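Local coordinates for SusD homolog (PDB 3IV0), which probably binds glycans at the bacterial outer membrane, although its own ligand is not established, at residues L118-S121 with R122-E126; I99-A102 with N103-L106; Y193-K196 with G197-S201; A24-L27 with S28-S32; F33-T37 with M38-P42. All coordinates share one frame; numbering follows the deposited sequence. Where two conformers were deposited one is given.

Interaction 1 (L118-S121 with R122-E126); sequences LKRS and RFKAE
The ring of Phe123 lies with one face over the carbonyl O of Lys119, one turn back in the alpha-helix 117-142, a member of the helical framework of this SusD-type fold. This is the tight part of the contact: Phe123 CG is 3.2 Å from Lys119 O, which sits off-centre, toward the rim of the ring. The ring gets there because CG stands anti to its own carbonyl carbon (chi1 -63°), folded back along the helix, and its far end, CZ, reaches within 4.2 Å of Lys119 CB. The same oxygen accepts the N-H of Phe123 at 2.9 Å, with an N-H...O angle of 161°. The ring also packs on Glu23 and Leu26 of helix 19-39 and on Arg199. Replacing Phe123 by an alanine would probably open a gap between helices 117-142 and 19-39 and leave Arg199 without part of its packing surface.

The partly exposed flank is looser. Lys119 and Arg122 run side by side, Lys119 CE 4.1 Å from Arg122 NH1, yet their charged ends turn to separate partners: Lys119 to Glu19 in a salt bridge, Arg122 to the carbonyls of Val185 and Glu184. Arg120, itself buried, bonds the carbonyls of Ile109 and Val112 and pairs with Glu117, while Lys124 pairs with Asp110. Their stems run side by side, Lys124 CE 4.0 Å from Arg120 CG.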
loop_
_atom_site.group_PDB
_atom_site.type_symbol
_atom_site.label_atom_id
_atom_site.label_comp_id
_atom_site.label_asym_id
_atom_site.label_seq_id
_atom_site.Cartn_x
_atom_site.Cartn_y
_atom_site.Cartn_z
ATOM N N LEU A 118 -28.187 4.688 -9.758
ATOM C CA LEU A 118 -26.811 4.444 -10.165
ATOM C C LEU A 118 -25.900 4.912 -9.044
ATOM O O LEU A 118 -24.949 4.179 -8.675
ATOM C CB LEU A 118 -26.473 5.164 -11.469
ATOM C CG LEU A 118 -25.033 4.997 -11.973
ATOM C CD1 LEU A 118 -24.687 3.537 -12.205
ATOM C CD2 LEU A 118 -24.827 5.840 -13.242
ATOM N N LYS A 119 -26.164 6.084 -8.482
ATOM C CA LYS A 119 -25.352 6.565 -7.379
ATOM C C LYS A 119 -25.496 5.669 -6.159
ATOM O O LYS A 119 -24.526 5.414 -5.459
ATOM C CB LYS A 119 -25.677 8.021 -7.028
ATOM C CG LYS A 119 -25.242 9.033 -8.102
ATOM C CD LYS A 119 -23.768 8.920 -8.466
ATOM C CE LYS A 119 -23.290 10.174 -9.190
ATOM N NZ LYS A 119 -23.253 11.359 -8.285
ATOM N N ARG A 120 -26.700 5.185 -5.870
ATOM C CA ARG A 120 -26.882 4.277 -4.740
ATOM C C ARG A 120 -26.029 3.025 -4.909
ATOM O O ARG A 120 -25.321 2.612 -3.964
ATOM C CB ARG A 120 -28.375 3.906 -4.555
ATOM C CG ARG A 120 -28.590 2.924 -3.444
ATOM C CD ARG A 120 -29.842 3.055 -2.626
ATOM N NE ARG A 120 -31.035 3.455 -3.372
ATOM C CZ ARG A 120 -32.009 4.153 -2.815
ATOM N NH1 ARG A 120 -31.913 4.533 -1.553
ATOM N NH2 ARG A 120 -33.055 4.520 -3.537
ATOM N N SER A 121 -26.034 2.448 -6.101
ATOM C CA SER A 121 -25.230 1.271 -6.394
ATOM C C SER A 121 -23.744 1.594 -6.311
ATOM O O SER A 121 -22.962 0.779 -5.793
ATOM C CB SER A 121 -25.520 0.717 -7.775
ATOM O OG SER A 121 -26.873 0.265 -7.842
ATOM N N ARG A 122 -23.336 2.750 -6.799
ATOM C CA ARG A 122 -21.932 3.138 -6.745
ATOM C C ARG A 122 -21.469 3.297 -5.310
ATOM O O ARG A 122 -20.382 2.814 -4.960
ATOM C CB ARG A 122 -21.735 4.439 -7.508
ATOM C CG ARG A 122 -20.291 4.940 -7.477
ATOM C CD ARG A 122 -20.058 6.112 -8.379
ATOM N NE ARG A 122 -20.355 5.721 -9.733
ATOM C CZ ARG A 122 -20.458 6.533 -10.764
ATOM N NH1 ARG A 122 -20.266 7.834 -10.605
ATOM N NH2 ARG A 122 -20.768 6.031 -11.955
ATOM N N PHE A 123 -22.233 3.940 -4.449
ATOM C CA PHE A 123 -21.806 4.186 -3.085
ATOM C C PHE A 123 -21.699 2.865 -2.336
ATOM O O PHE A 123 -20.820 2.681 -1.487
ATOM C CB PHE A 123 -22.740 5.182 -2.380
ATOM C CG PHE A 123 -22.773 6.576 -3.000
ATOM C CD1 PHE A 123 -21.871 6.983 -3.953
ATOM C CD2 PHE A 123 -23.722 7.494 -2.550
ATOM C CE1 PHE A 123 -21.936 8.270 -4.487
ATOM C CE2 PHE A 123 -23.791 8.781 -3.087
ATOM C CZ PHE A 123 -22.918 9.166 -4.037
ATOM N N LYS A 124 -22.599 1.937 -2.630
ATOM C CA LYS A 124 -22.513 0.620 -2.035
ATOM C C LYS A 124 -21.215 -0.026 -2.492
ATOM O O LYS A 124 -20.500 -0.629 -1.672
ATOM C CB LYS A 124 -23.694 -0.258 -2.438
ATOM C CG LYS A 124 -25.021 0.111 -1.775
ATOM C CD LYS A 124 -26.132 -0.828 -2.310
ATOM C CE LYS A 124 -27.486 -0.526 -1.751
ATOM N NZ LYS A 124 -28.497 -1.310 -2.558
ATOM N N ALA A 125 -20.922 0.008 -3.791
ATOM C CA ALA A 125 -19.688 -0.603 -4.323
ATOM C C ALA A 125 -18.451 0.011 -3.689
ATOM O O ALA A 125 -17.503 -0.723 -3.309
ATOM C CB ALA A 125 -19.627 -0.453 -5.810
ATOM N N GLU A 126 -18.426 1.326 -3.534
ATOM C CA GLU A 126 -17.319 1.978 -2.890
ATOM C C GLU A 126 -17.165 1.599 -1.435
ATOM O O GLU A 126 -16.037 1.379 -0.944
ATOM C CB GLU A 126 -17.462 3.503 -3.004
ATOM C CG GLU A 126 -17.335 4.051 -4.378
ATOM C CD GLU A 126 -17.352 5.547 -4.369
ATOM O OE1 GLU A 126 -16.434 6.143 -3.791
ATOM O OE2 GLU A 126 -18.294 6.162 -4.904
#

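Interaction 2 (I99-A102 with N103-L106); sequences IQDA and NILL
Gln100 and Ile104 meet one turn apart on the alpha-helix 93-108, where the regular i to i+4 backbone ladder fixes the stems and the side-chain torsions decide what touches. In the conformer described, one of two deposited, the Gln100 chain bends at its second torsion (chi2 68°), which carries its amide forward along the helix and crosses it over the isoleucine. OE1 then lies 3.4 Å from Ile104 CG1, a contact of oxygen with aliphatic carbon that the second conformer makes provisional. Ile104 answers from its own side: CG1 is anti to the carbonyl carbon (chi1 -69°) and so leans back toward the preceding turn, 3.3 Å from Gln100 O. Its outer methyl, CD1, also runs alongside Asp101, 3.8 Å from OD1.

Asn103 folds back in the same sense, with CG 3.2 Å from Ile99 O. The amide makes no hydrogen bond with that carbonyl, which accepts the backbone N-H of Asn103 at 2.9 Å. Instead, OD1 accepts from Arg131 of helix 117-142, and ND2 gives a weak bond to Tyr148 O. Ile99 packs on Ser134 and Tyr135 of that same helix, so this face joins the two helices, while Ile104 turns to Trp14. Within the helix, the branch methyl CG2 of Ile99 lies beside the asparagine amide, 3.9 Å from Asn103 ND2.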
loop_
_atom_site.group_PDB
_atom_site.type_symbol
_atom_site.label_atom_id
_atom_site.label_comp_id
_atom_site.label_asym_id
_atom_site.label_seq_id
_atom_site.Cartn_x
_atom_site.Cartn_y
_atom_site.Cartn_z
ATOM N N ILE A 99 -14.548 0.369 8.734
ATOM C CA ILE A 99 -15.294 -0.878 8.506
ATOM C C ILE A 99 -16.723 -0.775 9.028
ATOM O O ILE A 99 -17.675 -1.139 8.341
ATOM C CB ILE A 99 -14.548 -2.101 9.108
ATOM C CG1 ILE A 99 -13.290 -2.418 8.282
ATOM C CG2 ILE A 99 -15.450 -3.317 9.221
ATOM C CD1 ILE A 99 -12.253 -3.197 9.087
ATOM N N GLN A 100 -16.872 -0.275 10.244
ATOM C CA GLN A 100 -18.201 -0.175 10.836
ATOM C C GLN A 100 -19.065 0.847 10.091
ATOM O O GLN A 100 -20.267 0.631 9.928
ATOM C CB GLN A 100 -18.116 0.155 12.332
ATOM C CG GLN A 100 -19.437 0.599 12.972
ATOM C CD GLN A 100 -20.497 -0.502 13.056
ATOM O OE1 GLN A 100 -21.346 -0.658 12.164
ATOM N NE2 GLN A 100 -20.470 -1.250 14.152
ATOM N N ASP A 101 -18.498 1.962 9.639
ATOM C CA ASP A 101 -19.258 2.907 8.831
ATOM C C ASP A 101 -19.645 2.324 7.481
ATOM O O ASP A 101 -20.763 2.559 6.977
ATOM C CB ASP A 101 -18.562 4.248 8.753
ATOM C CG ASP A 101 -18.616 4.991 10.089
ATOM O OD1 ASP A 101 -19.449 4.628 10.967
ATOM O OD2 ASP A 101 -17.829 5.923 10.285
ATOM N N ALA A 102 -18.767 1.535 6.859
ATOM C CA ALA A 102 -19.151 0.824 5.645
ATOM C C ALA A 102 -20.325 -0.093 5.925
ATOM O O ALA A 102 -21.257 -0.161 5.134
ATOM C CB ALA A 102 -17.951 0.016 5.046
ATOM N N ASN A 103 -20.247 -0.838 7.016
ATOM C CA ASN A 103 -21.346 -1.729 7.388
ATOM C C ASN A 103 -22.653 -0.959 7.543
ATOM O O ASN A 103 -23.717 -1.417 7.089
ATOM C CB ASN A 103 -21.007 -2.494 8.670
ATOM C CG ASN A 103 -19.873 -3.513 8.492
ATOM O OD1 ASN A 103 -19.560 -3.926 7.379
ATOM N ND2 ASN A 103 -19.299 -3.944 9.591
ATOM N N ILE A 104 -22.586 0.201 8.187
ATOM C CA ILE A 104 -23.757 1.049 8.358
ATOM C C ILE A 104 -24.301 1.513 7.032
ATOM O O ILE A 104 -25.493 1.398 6.768
ATOM C CB ILE A 104 -23.466 2.228 9.289
ATOM C CG1 ILE A 104 -23.265 1.736 10.725
ATOM C CG2 ILE A 104 -24.595 3.293 9.196
ATOM C CD1 ILE A 104 -22.600 2.692 11.642
ATOM N N LEU A 105 -23.462 2.071 6.178
ATOM C CA LEU A 105 -23.947 2.531 4.874
ATOM C C LEU A 105 -24.632 1.388 4.137
ATOM O O LEU A 105 -25.712 1.555 3.540
ATOM C CB LEU A 105 -22.792 3.128 4.041
ATOM C CG LEU A 105 -23.182 3.669 2.658
ATOM C CD1 LEU A 105 -22.256 4.790 2.169
ATOM C CD2 LEU A 105 -23.192 2.591 1.599
ATOM N N LEU A 106 -24.030 0.214 4.140
ATOM C CA LEU A 106 -24.595 -0.889 3.375
ATOM C C LEU A 106 -25.969 -1.299 3.957
ATOM O O LEU A 106 -26.867 -1.692 3.204
ATOM C CB LEU A 106 -23.619 -2.072 3.309
ATOM C CG LEU A 106 -22.380 -1.771 2.465
ATOM C CD1 LEU A 106 -21.283 -2.796 2.776
ATOM C CD2 LEU A 106 -22.752 -1.754 0.981
#

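Interaction 3 (Y193-K196 with G197-S201); sequences YSSK and GIRAS
Ser195 opens and Ile198 closes a type II beta-turn with Lys196 and Gly197 at its corners: the N-H of Ile198 donates to Ser195 O at 3.2 Å. The backbone angles support the assignment, with Lys196 at psi 119° and Gly197 at phi 86°, the positive value that glycine readily adopts at the third position of such a turn.

Ser195 O is gripped twice. Besides Ile198 N, it accepts from Arg199 N at 3.0 Å; both donors come from the same face of the carbonyl plane, Arg199 N only moderately tilted from it and Ile198 N well above it. The Ser195 side chain lies along the start of the Arg199 chain, its OG 3.7 Å from Arg199 CG. Ile198 extends in another direction, laying CD1 3.5 Å from Ser194 O.

The Lys196 chain ends in a salt bridge with Asp262 and a bond to Gly260 O. Arg199, bent at two torsions, is buried; it forms salt bridges to Glu126 of helix 117-142 and Glu23 of helix 19-39. A water in the guanidinium plane accepts from Arg199 NH1 at 2.7 Å and donates to Ser194 O at 2.9 Å, tying the arginine back to the turn. Two carboxylates and this water would hold the guanidinium in place and probably offset the buried positive charge, so that a polar surface turn is joined to the interior in part through this arginine, just before helix 202-219.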
loop_
_atom_site.group_PDB
_atom_site.type_symbol
_atom_site.label_atom_id
_atom_site.label_comp_id
_atom_site.label_asym_id
_atom_site.label_seq_id
_atom_site.Cartn_x
_atom_site.Cartn_y
_atom_site.Cartn_z
ATOM N N TYR A 193 -11.619 15.932 -11.175
ATOM C CA TYR A 193 -10.496 15.968 -10.248
ATOM C C TYR A 193 -10.908 15.654 -8.813
ATOM O O TYR A 193 -10.068 15.219 -8.016
ATOM C CB TYR A 193 -9.790 17.319 -10.260
ATOM C CG TYR A 193 -9.207 17.783 -11.562
ATOM C CD1 TYR A 193 -8.831 16.925 -12.566
ATOM C CD2 TYR A 193 -8.973 19.147 -11.770
ATOM C CE1 TYR A 193 -8.234 17.411 -13.748
ATOM C CE2 TYR A 193 -8.412 19.620 -12.910
ATOM C CZ TYR A 193 -8.060 18.775 -13.903
ATOM O OH TYR A 193 -7.466 19.301 -15.036
ATOM N N SER A 194 -12.175 15.797 -8.474
ATOM C CA SER A 194 -12.607 15.510 -7.122
ATOM C C SER A 194 -12.742 14.001 -6.891
ATOM O O SER A 194 -12.901 13.558 -5.756
ATOM C CB SER A 194 -13.921 16.236 -6.822
ATOM O OG SER A 194 -13.690 17.633 -6.740
ATOM N N SER A 195 -12.691 13.216 -7.961
ATOM C CA SER A 195 -12.798 11.750 -7.841
ATOM C C SER A 195 -11.633 10.971 -8.407
ATOM O O SER A 195 -11.399 9.847 -7.974
ATOM C CB SER A 195 -14.080 11.246 -8.493
ATOM O OG SER A 195 -15.198 11.782 -7.797
ATOM N N LYS A 196 -10.875 11.532 -9.341
ATOM C CA LYS A 196 -9.905 10.768 -10.075
ATOM C C LYS A 196 -8.782 10.274 -9.154
ATOM O O LYS A 196 -8.061 11.068 -8.558
ATOM C CB LYS A 196 -9.320 11.593 -11.212
ATOM C CG LYS A 196 -8.531 10.786 -12.222
ATOM C CD LYS A 196 -8.221 11.707 -13.423
ATOM C CE LYS A 196 -7.896 10.930 -14.622
ATOM N NZ LYS A 196 -6.756 10.152 -14.315
ATOM N N GLY A 197 -8.658 8.946 -9.080
ATOM C CA GLY A 197 -7.637 8.274 -8.244
ATOM C C GLY A 197 -8.030 8.045 -6.799
ATOM O O GLY A 197 -7.628 7.063 -6.194
ATOM N N ILE A 198 -8.878 8.911 -6.262
ATOM C CA ILE A 198 -9.202 8.975 -4.866
ATOM C C ILE A 198 -10.594 8.466 -4.495
ATOM O O ILE A 198 -10.926 8.388 -3.311
ATOM C CB ILE A 198 -8.971 10.394 -4.311
ATOM C CG1 ILE A 198 -9.856 11.433 -5.017
ATOM C CG2 ILE A 198 -7.473 10.786 -4.430
ATOM C CD1 ILE A 198 -9.763 12.819 -4.317
ATOM N N ARG A 199 -11.391 8.113 -5.498
ATOM C CA ARG A 199 -12.619 7.368 -5.305
ATOM C C ARG A 199 -12.439 6.042 -6.023
ATOM O O ARG A 199 -11.860 5.982 -7.110
ATOM C CB ARG A 199 -13.807 8.157 -5.902
ATOM C CG ARG A 199 -14.088 9.475 -5.175
ATOM C CD ARG A 199 -14.765 9.302 -3.821
ATOM N NE ARG A 199 -16.141 8.835 -3.919
ATOM C CZ ARG A 199 -17.200 9.619 -4.108
ATOM N NH1 ARG A 199 -17.089 10.932 -4.171
ATOM N NH2 ARG A 199 -18.382 9.038 -4.222
ATOM N N ALA A 200 -12.883 4.965 -5.400
ATOM C CA ALA A 200 -12.680 3.651 -5.976
ATOM C C ALA A 200 -13.206 3.546 -7.406
ATOM O O ALA A 200 -14.350 3.930 -7.684
ATOM C CB ALA A 200 -13.374 2.572 -5.095
ATOM N N SER A 201 -12.391 2.988 -8.300
ATOM C CA SER A 201 -12.752 2.680 -9.668
ATOM C C SER A 201 -12.684 1.167 -9.865
ATOM O O SER A 201 -12.286 0.414 -8.962
ATOM C CB SER A 201 -11.778 3.332 -10.633
ATOM O OG SER A 201 -10.498 2.668 -10.580
HETATM O O HOH W 1 -15.239 12.944 -4.196
#

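Interaction 4 (A24-L27 with S28-S32); sequences AFLL and SIYNS
The hydroxyl of Ser28 fits between its own backbone and the carbonyl of Phe25, with OG 2.6 Å from Phe25 O. It donates in the carbonyl plane, on a lone pair, and reaches it because OG stands between the backbone N and the carbonyl carbon (chi1 78°). The same OG lies over one face of the Phe25 ring. An alanine here would lose this donor and probably leave Phe25 O with the weak bonds from the backbone N of Ser28 and Ile29. The turn is locally 3-10-like: Ile29 N bonds Leu26 O at 2.9 Å (i to i+3), while the i to i+4 bond from Tyr30 N to that oxygen is weak.

On the buried flank, the branched end of Leu26 is the bump. Its CG meets the edge of the Tyr30 ring in the ring plane, 4.0 Å from CE2, while CD1 lies 4.1 Å from Ile29 CD1, so leucine fits between isoleucine and tyrosine.

Helix 19-39 thus sets Phe25 and Leu26 on Ile104 and Leu105 of helix 93-108, and Ile29 and Tyr30 on Met130 of helix 117-142; Tyr30 OH bonds both Glu126 of that helix and Ala200 N in the loop before helix 202-219.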
loop_
_atom_site.group_PDB
_atom_site.type_symbol
_atom_site.label_atom_id
_atom_site.label_comp_id
_atom_site.label_asym_id
_atom_site.label_seq_id
_atom_site.Cartn_x
_atom_site.Cartn_y
_atom_site.Cartn_z
ATOM N N ALA A 24 -21.662 12.253 1.730
ATOM C CA ALA A 24 -20.850 12.724 2.843
ATOM C C ALA A 24 -20.513 11.594 3.792
ATOM O O ALA A 24 -19.369 11.512 4.292
ATOM C CB ALA A 24 -21.542 13.918 3.581
ATOM N N PHE A 25 -21.470 10.721 4.053
ATOM C CA PHE A 25 -21.215 9.591 4.911
ATOM C C PHE A 25 -20.169 8.665 4.273
ATOM O O PHE A 25 -19.236 8.247 4.944
ATOM C CB PHE A 25 -22.504 8.855 5.235
ATOM C CG PHE A 25 -22.360 7.858 6.337
ATOM C CD1 PHE A 25 -21.915 6.591 6.067
ATOM C CD2 PHE A 25 -22.606 8.200 7.655
ATOM C CE1 PHE A 25 -21.765 5.682 7.062
ATOM C CE2 PHE A 25 -22.465 7.270 8.666
ATOM C CZ PHE A 25 -22.018 6.006 8.363
ATOM N N LEU A 26 -20.320 8.366 2.990
ATOM C CA LEU A 26 -19.305 7.585 2.267
ATOM C C LEU A 26 -17.940 8.249 2.371
ATOM O O LEU A 26 -16.932 7.585 2.660
ATOM C CB LEU A 26 -19.750 7.386 0.842
ATOM C CG LEU A 26 -18.715 6.730 -0.082
ATOM C CD1 LEU A 26 -18.421 5.307 0.417
ATOM C CD2 LEU A 26 -19.198 6.740 -1.529
ATOM N N LEU A 27 -17.865 9.558 2.203
ATOM C CA LEU A 27 -16.591 10.190 2.253
ATOM C C LEU A 27 -15.957 10.115 3.652
ATOM O O LEU A 27 -14.748 10.154 3.757
ATOM C CB LEU A 27 -16.668 11.632 1.737
ATOM C CG LEU A 27 -16.773 11.748 0.222
ATOM C CD1 LEU A 27 -17.137 13.193 -0.114
ATOM C CD2 LEU A 27 -15.481 11.383 -0.467
ATOM N N SER A 28 -16.757 9.986 4.712
ATOM C CA SER A 28 -16.224 9.834 6.048
ATOM C C SER A 28 -15.524 8.465 6.190
ATOM O O SER A 28 -14.671 8.319 7.046
ATOM C CB SER A 28 -17.330 9.998 7.108
ATOM O OG SER A 28 -18.137 8.847 7.253
ATOM N N ILE A 29 -15.909 7.485 5.363
ATOM C CA ILE A 29 -15.243 6.162 5.361
ATOM C C ILE A 29 -13.852 6.349 4.781
ATOM O O ILE A 29 -12.871 5.899 5.381
ATOM C CB ILE A 29 -16.071 5.116 4.598
ATOM C CG1 ILE A 29 -17.444 4.872 5.262
ATOM C CG2 ILE A 29 -15.250 3.792 4.450
ATOM C CD1 ILE A 29 -18.454 4.116 4.384
ATOM N N TYR A 30 -13.740 6.997 3.642
ATOM C CA TYR A 30 -12.450 7.345 3.063
ATOM C C TYR A 30 -11.605 8.154 4.036
ATOM O O TYR A 30 -10.414 7.922 4.203
ATOM C CB TYR A 30 -12.623 8.116 1.786
ATOM C CG TYR A 30 -13.070 7.338 0.585
ATOM C CD1 TYR A 30 -12.163 6.733 -0.243
ATOM C CD2 TYR A 30 -14.417 7.234 0.244
ATOM C CE1 TYR A 30 -12.525 6.044 -1.372
ATOM C CE2 TYR A 30 -14.807 6.553 -0.883
ATOM C CZ TYR A 30 -13.874 5.941 -1.696
ATOM O OH TYR A 30 -14.259 5.289 -2.829
ATOM N N ASN A 31 -12.232 9.098 4.747
ATOM C CA ASN A 31 -11.500 9.877 5.744
ATOM C C ASN A 31 -10.904 9.029 6.847
ATOM O O ASN A 31 -9.766 9.243 7.244
ATOM C CB ASN A 31 -12.420 10.987 6.296
ATOM C CG ASN A 31 -11.699 11.946 7.189
ATOM O OD1 ASN A 31 -10.802 12.640 6.732
ATOM N ND2 ASN A 31 -12.049 11.967 8.477
ATOM N N SER A 32 -11.681 8.092 7.359
ATOM C CA SER A 32 -11.170 7.211 8.387
ATOM C C SER A 32 -10.020 6.351 7.877
ATOM O O SER A 32 -9.038 6.181 8.602
ATOM C CB SER A 32 -12.256 6.321 9.005
ATOM O OG SER A 32 -13.171 7.116 9.763
#

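Interaction 5 (F33-T37 with M38-P42); sequences FRNAT and MSQRP
Asn35 and Gln40 lay their side-chain amides against each other where helix 19-39 ends in a wider, pi-type turn. The two planes are 11° apart and stacked, with Asn35 CG 3.5 Å from Gln40 CD, while Gln40 OE1 lies 3.3 Å from Asn35 CB. Gln40 reaches this place by folding back toward its own N (chi1 -67°) and running straight beyond CG. Alongside, Ser39 OG sits 3.4 Å from Arg34 CG.

The backbone positions this first shell. Arg34 O accepts from Met38 N at 2.9 Å and from Ser39 N at 3.0 Å, the two donors approaching from opposite faces of the carbonyl plane, so an i to i+4 and an i to i+5 bond share one oxygen. Asn35 O takes Gln40 N at 2.9 Å on a lone pair, a second i to i+5 link that brings the glutamine back beside Asn35.

Farther out, Arg34 is held by Asn31 and by a salt bridge to Glu276. Arg41, in one of its two deposited conformers, pairs with Asp93 of helix 93-108 and shares a water with Ala36 O. The selenomethionine at Met38 packs on Phe278 and Ile268. Inside the last full turn, Thr37 turns its hydroxyl back to the preceding turn, its OG1 donating to Phe33 O at 2.8 Å.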
loop_
_atom_site.group_PDB
_atom_site.type_symbol
_atom_site.label_atom_id
_atom_site.label_comp_id
_atom_site.label_asym_id
_atom_site.label_seq_id
_atom_site.Cartn_x
_atom_site.Cartn_y
_atom_site.Cartn_z
ATOM N N PHE A 33 -10.106 5.853 6.650
ATOM C CA PHE A 33 -9.005 5.065 6.100
ATOM C C PHE A 33 -7.769 5.951 5.986
ATOM O O PHE A 33 -6.660 5.508 6.300
ATOM C CB PHE A 33 -9.394 4.516 4.753
ATOM C CG PHE A 33 -8.368 3.593 4.175
ATOM C CD1 PHE A 33 -8.305 2.258 4.577
ATOM C CD2 PHE A 33 -7.457 4.038 3.266
ATOM C CE1 PHE A 33 -7.352 1.400 4.030
ATOM C CE2 PHE A 33 -6.502 3.184 2.742
ATOM C CZ PHE A 33 -6.460 1.876 3.140
ATOM N N ARG A 34 -7.924 7.188 5.555
ATOM C CA ARG A 34 -6.823 8.125 5.476
ATOM C C ARG A 34 -6.234 8.355 6.864
ATOM O O ARG A 34 -5.008 8.433 7.034
ATOM C CB ARG A 34 -7.289 9.431 4.872
ATOM C CG ARG A 34 -6.241 10.531 4.927
ATOM C CD ARG A 34 -6.635 11.698 4.087
ATOM N NE ARG A 34 -7.922 12.251 4.480
ATOM C CZ ARG A 34 -8.650 13.040 3.702
ATOM N NH1 ARG A 34 -8.241 13.380 2.500
ATOM N NH2 ARG A 34 -9.820 13.501 4.167
ATOM N N ASN A 35 -7.075 8.553 7.874
ATOM C CA ASN A 35 -6.575 8.724 9.233
ATOM C C ASN A 35 -5.768 7.536 9.716
ATOM O O ASN A 35 -4.735 7.730 10.379
ATOM C CB ASN A 35 -7.733 9.029 10.191
ATOM C CG ASN A 35 -8.216 10.453 10.085
ATOM O OD1 ASN A 35 -7.498 11.330 9.657
ATOM N ND2 ASN A 35 -9.469 10.667 10.507
ATOM N N ALA A 36 -6.248 6.328 9.418
ATOM C CA ALA A 36 -5.585 5.107 9.878
ATOM C C ALA A 36 -4.232 4.898 9.233
ATOM O O ALA A 36 -3.357 4.247 9.834
ATOM C CB ALA A 36 -6.455 3.931 9.572
ATOM N N THR A 37 -4.050 5.373 8.018
ATOM C CA THR A 37 -2.860 5.055 7.225
ATOM C C THR A 37 -1.822 6.152 7.156
ATOM O O THR A 37 -0.624 5.848 7.089
ATOM C CB THR A 37 -3.275 4.699 5.789
ATOM O OG1 THR A 37 -4.094 5.739 5.267
ATOM C CG2 THR A 37 -4.008 3.358 5.725
HETATM N N MSE A 38 -2.282 7.422 7.160
HETATM C CA MSE A 38 -1.482 8.622 6.846
HETATM C C MSE A 38 -1.621 9.806 7.775
HETATM O O MSE A 38 -0.653 10.552 7.912
HETATM C CB MSE A 38 -1.789 9.105 5.414
HETATM C CG MSE A 38 -1.552 8.091 4.277
HETATM SE SE MSE A 38 0.292 7.519 4.080
HETATM C CE MSE A 38 1.047 9.248 3.648
ATOM N N SER A 39 -2.828 10.081 8.254
ATOM C CA SER A 39 -3.092 11.376 8.868
ATOM C C SER A 39 -3.091 11.369 10.375
ATOM O O SER A 39 -2.805 12.414 10.957
ATOM C CB SER A 39 -4.365 12.000 8.291
ATOM O OG SER A 39 -4.183 12.345 6.934
ATOM N N GLN A 40 -3.408 10.244 11.001
ATOM C CA GLN A 40 -3.347 10.141 12.457
ATOM C C GLN A 40 -2.248 9.185 12.924
ATOM O O GLN A 40 -1.986 9.119 14.113
ATOM C CB GLN A 40 -4.716 9.726 13.032
ATOM C CG GLN A 40 -5.817 10.815 12.860
ATOM C CD GLN A 40 -7.245 10.450 13.400
ATOM O OE1 GLN A 40 -7.644 9.287 13.511
ATOM N NE2 GLN A 40 -8.030 11.488 13.695
ATOM N N ARG A 41 -1.732 8.363 11.995
ATOM C CA ARG A 41 -0.637 7.382 12.241
ATOM C C ARG A 41 0.225 7.305 10.985
ATOM O O ARG A 41 -0.306 7.345 9.875
ATOM C CB ARG A 41 -1.164 5.958 12.471
ATOM C CG ARG A 41 -1.927 5.723 13.709
ATOM C CD ARG A 41 -3.419 6.036 13.528
ATOM N NE ARG A 41 -4.160 5.957 14.787
ATOM C CZ ARG A 41 -4.603 4.814 15.313
ATOM N NH1 ARG A 41 -4.391 3.669 14.682
ATOM N NH2 ARG A 41 -5.245 4.805 16.481
ATOM N N PRO A 42 1.548 7.130 11.136
ATOM C CA PRO A 42 2.376 6.808 9.968
ATOM C C PRO A 42 2.384 5.310 9.663
ATOM O O PRO A 42 3.430 4.701 9.453
ATOM C CB PRO A 42 3.738 7.308 10.405
ATOM C CG PRO A 42 3.765 7.033 11.863
ATOM C CD PRO A 42 2.369 7.285 12.343
HETATM O O HOH W 2 -3.899 2.879 12.054
#

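All five contacts are local, yet four, all partly buried, lie on three packed helices: interactions 4 and 5 share helix 19-39, interaction 2 lies on helix 93-108 and interaction 1 on helix 117-142. Interactions 1, 2 and 4 touch one another by packing, such as Ile104 CG2 on Phe25 CZ at 3.8 Å, and 1 and 4 also by the Glu126 to Tyr30 hydrogen bond. Interaction 3 is the surface contact, a turn of backbone, glycine and water whose arginine reaches interactions 1 and 4. Interaction 4 pairs a serine-bonded carbonyl with an apolar flank; interaction 5, nearest the chain's centre, has wider turn bonds and stacked amides in place of the regular ladders of 1 and 2.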